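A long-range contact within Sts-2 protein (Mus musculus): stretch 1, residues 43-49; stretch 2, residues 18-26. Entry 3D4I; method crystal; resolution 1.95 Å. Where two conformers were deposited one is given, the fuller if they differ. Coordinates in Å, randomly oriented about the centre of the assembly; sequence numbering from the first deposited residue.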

# COMPACT_ATOMS: atom_id res chain seq x y z
N PRO A 43 5.77 16.57 0.60
CA PRO A 43 4.82 17.21 1.49
C PRO A 43 3.80 16.23 2.13
O PRO A 43 3.03 16.64 3.00
CB PRO A 43 4.09 18.21 0.57
CG PRO A 43 4.23 17.62 -0.79
CD PRO A 43 5.45 16.78 -0.82
N ASP A 44 3.81 14.96 1.70
CA ASP A 44 2.89 13.92 2.20
C ASP A 44 3.63 12.61 1.99
O ASP A 44 4.44 12.51 1.07
CB ASP A 44 1.58 13.97 1.40
CG ASP A 44 0.52 12.96 1.86
OD1 ASP A 44 0.66 11.72 1.63
OD2 ASP A 44 -0.54 13.41 2.35
N LEU A 45 3.40 11.62 2.83
CA LEU A 45 4.19 10.40 2.74
C LEU A 45 3.87 9.60 1.50
O LEU A 45 4.62 8.70 1.15
CB LEU A 45 4.04 9.52 3.99
CG LEU A 45 4.37 10.17 5.34
CD1 LEU A 45 4.29 9.12 6.41
CD2 LEU A 45 5.80 10.77 5.32
N ASN A 46 2.77 9.93 0.81
CA ASN A 46 2.45 9.19 -0.42
C ASN A 46 3.20 9.70 -1.65
O ASN A 46 3.12 9.09 -2.71
CB ASN A 46 0.95 9.16 -0.67
CG ASN A 46 0.50 8.00 -1.55
OD1 ASN A 46 1.02 6.90 -1.46
ND2 ASN A 46 -0.50 8.25 -2.40
N PHE A 47 3.89 10.85 -1.52
CA PHE A 47 4.92 11.22 -2.51
C PHE A 47 6.10 10.30 -2.31
O PHE A 47 6.40 9.97 -1.16
CB PHE A 47 5.37 12.69 -2.37
CG PHE A 47 4.36 13.69 -2.86
CD1 PHE A 47 3.26 14.04 -2.08
CD2 PHE A 47 4.51 14.31 -4.10
CE1 PHE A 47 2.32 15.02 -2.52
CE2 PHE A 47 3.58 15.24 -4.55
CZ PHE A 47 2.50 15.62 -3.76
N PRO A 48 6.75 9.84 -3.40
CA PRO A 48 7.87 8.90 -3.23
C PRO A 48 9.10 9.55 -2.58
O PRO A 48 9.25 10.77 -2.61
CB PRO A 48 8.18 8.43 -4.67
CG PRO A 48 7.62 9.55 -5.57
CD PRO A 48 6.47 10.15 -4.82
N ARG A 49 9.98 8.72 -2.03
CA ARG A 49 11.19 9.18 -1.34
C ARG A 49 12.05 10.05 -2.23
O ARG A 49 12.65 11.02 -1.78
CB ARG A 49 11.99 7.98 -0.79
CG ARG A 49 11.99 7.85 0.74
CD ARG A 49 12.52 6.47 1.17
NE ARG A 49 13.42 6.49 2.33
CZ ARG A 49 14.16 5.45 2.72
NH1 ARG A 49 14.09 4.29 2.05
NH2 ARG A 49 14.97 5.54 3.77
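Stretch 2 (18-26) GERVDQVFG

Stretch 2 approaches stretch 1 first as an extended segment and then as a short helix, running roughly counter to it, so that Val21 meets Pro48 and Phe25 reaches back to Asp44; it packs against a compact bend that has no regular secondary structure. That bend is a type I beta turn from Asp44 to Phe47, closed by the backbone hydrogen bond from Phe47 N to Asp44 O (3.1 Å) and braced by a hydrogen bond from the backbone atom Asn46 N to the side-chain atom Asp44 OD1 (2.9 Å). The two segments bury 336 Å² between them, both sides summed, and their backbones stay well apart: the closest CA atoms, those of Phe47 and Val21, are 6.5 Å from each other. Contact is therefore made largely by side chains.

Gly18 opens the stretch in an extended conformation (phi/psi -71/178) and lies out of reach of the turn. Glu19, at -56/131, continues the extended course and directs its CA-to-CB bond toward stretch 1. With chi1 and chi2 both t, its side chain is long enough to bring the carboxylate to the amide of Asn46, where Asn46 ND2 donates a hydrogen bond to Glu19 OE1 at 3.0 Å. The N-H...acceptor angle of 170° makes this link nearly linear, and it is the only hydrogen bond between the two segments.

Arg20, still extended at -95/143, takes no part in the contact. Its guanidinium instead forms a salt bridge with Asp22, in which Arg20 NE lies 2.8 Å from Asp22 OD1, while its carbonyl accepts a hydrogen bond from the backbone as the chain begins to coil (Gln23 N to Arg20 O, 2.9 Å).

At Val21 the backbone has turned to helical values (-56/-38), and its CA-to-CB bond points toward stretch 1. Its CG1 methyl meets the end of the turn, 3.7 Å from Pro48 CD and 4.0 Å from Asn46 O, so that it packs against both the proline ring and the backbone carbonyl of Asn46. The CA-to-CB bond of Asp22 points away and Gln23 is out of reach, as expected for successive positions on a helix that offers one side to its neighbour. The CA-to-CB bond of Val24 again points toward stretch 1, but the contact is light, with Val24 CG2 3.9 Å from Asn46 ND2.

Phe25, one helical turn beyond Val21 and tied to it by the hydrogen bond from Phe25 N to Val21 O (3.0 Å), makes the largest contribution of stretch 2, with 95 Å² covered. Phe47 lies over one face of its ring, with Phe47 CE1 3.5 Å from Phe25 CG; the ring centroids are 4.3 Å apart and the planes are inclined by 31°, an oblique arrangement. Along the edge of the Phe25 ring, Asp44 OD1 approaches CZ of Phe25 at 3.4 Å and Asn46 CB lies 3.9 Å from Phe25 CE2. Gly26 then leaves helical geometry with a positive phi of 86°, a value that favours glycine, and makes no contact with stretch 1.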

# COMPACT_ATOMS: atom_id res chain seq x y z
N GLY A 18 0.70 0.88 -11.15
CA GLY A 18 0.21 1.28 -9.82
C GLY A 18 -0.26 2.71 -9.73
O GLY A 18 -0.21 3.49 -10.71
N GLU A 19 -0.74 3.06 -8.54
CA GLU A 19 -1.30 4.39 -8.32
C GLU A 19 -0.26 5.47 -8.69
O GLU A 19 0.90 5.39 -8.29
CB GLU A 19 -1.71 4.54 -6.85
CG GLU A 19 -2.39 5.88 -6.55
CD GLU A 19 -2.63 6.04 -5.06
OE1 GLU A 19 -1.65 6.33 -4.36
OE2 GLU A 19 -3.80 5.95 -4.62
N ARG A 20 -0.69 6.45 -9.48
CA ARG A 20 0.16 7.57 -9.86
C ARG A 20 -0.06 8.78 -8.93
O ARG A 20 -1.17 9.02 -8.44
CB ARG A 20 -0.03 7.92 -11.35
CG ARG A 20 -1.45 8.07 -11.79
CD ARG A 20 -1.61 8.11 -13.32
NE ARG A 20 -1.17 9.37 -13.88
CZ ARG A 20 -1.36 9.74 -15.14
NH1 ARG A 20 -2.02 8.92 -15.99
NH2 ARG A 20 -0.92 10.93 -15.55
N VAL A 21 1.03 9.49 -8.61
CA VAL A 21 0.96 10.56 -7.60
C VAL A 21 -0.10 11.58 -7.95
O VAL A 21 -0.80 12.06 -7.06
CB VAL A 21 2.30 11.32 -7.35
CG1 VAL A 21 3.22 10.50 -6.48
CG2 VAL A 21 2.96 11.72 -8.65
N ASP A 22 -0.22 11.88 -9.24
CA ASP A 22 -1.21 12.90 -9.64
C ASP A 22 -2.67 12.45 -9.55
O ASP A 22 -3.56 13.30 -9.60
CB ASP A 22 -0.92 13.49 -11.03
CG ASP A 22 -0.92 12.45 -12.14
OD1 ASP A 22 -0.57 11.28 -11.89
OD2 ASP A 22 -1.26 12.81 -13.28
N GLN A 23 -2.93 11.15 -9.40
CA GLN A 23 -4.32 10.67 -9.22
C GLN A 23 -4.82 11.13 -7.85
O GLN A 23 -6.01 11.44 -7.65
CB GLN A 23 -4.44 9.12 -9.22
CG GLN A 23 -5.88 8.66 -9.38
CD GLN A 23 -6.09 7.18 -9.17
OE1 GLN A 23 -5.30 6.35 -9.61
NE2 GLN A 23 -7.19 6.84 -8.50
N VAL A 24 -3.90 11.12 -6.88
CA VAL A 24 -4.24 11.49 -5.51
C VAL A 24 -4.15 13.01 -5.30
O VAL A 24 -5.04 13.62 -4.71
CB VAL A 24 -3.34 10.74 -4.48
CG1 VAL A 24 -3.61 11.21 -3.03
CG2 VAL A 24 -3.65 9.27 -4.52
N PHE A 25 -3.05 13.60 -5.74
CA PHE A 25 -2.74 14.97 -5.37
C PHE A 25 -3.19 15.98 -6.40
O PHE A 25 -3.15 17.20 -6.15
CB PHE A 25 -1.26 15.09 -5.01
CG PHE A 25 -0.90 14.28 -3.78
CD1 PHE A 25 -1.30 14.71 -2.51
CD2 PHE A 25 -0.28 13.05 -3.90
CE1 PHE A 25 -1.03 13.98 -1.37
CE2 PHE A 25 0.02 12.28 -2.76
CZ PHE A 25 -0.38 12.76 -1.49
N GLY A 26 -3.64 15.48 -7.54
CA GLY A 26 -4.25 16.34 -8.57
C GLY A 26 -3.26 16.97 -9.53
O GLY A 26 -2.06 16.67 -9.50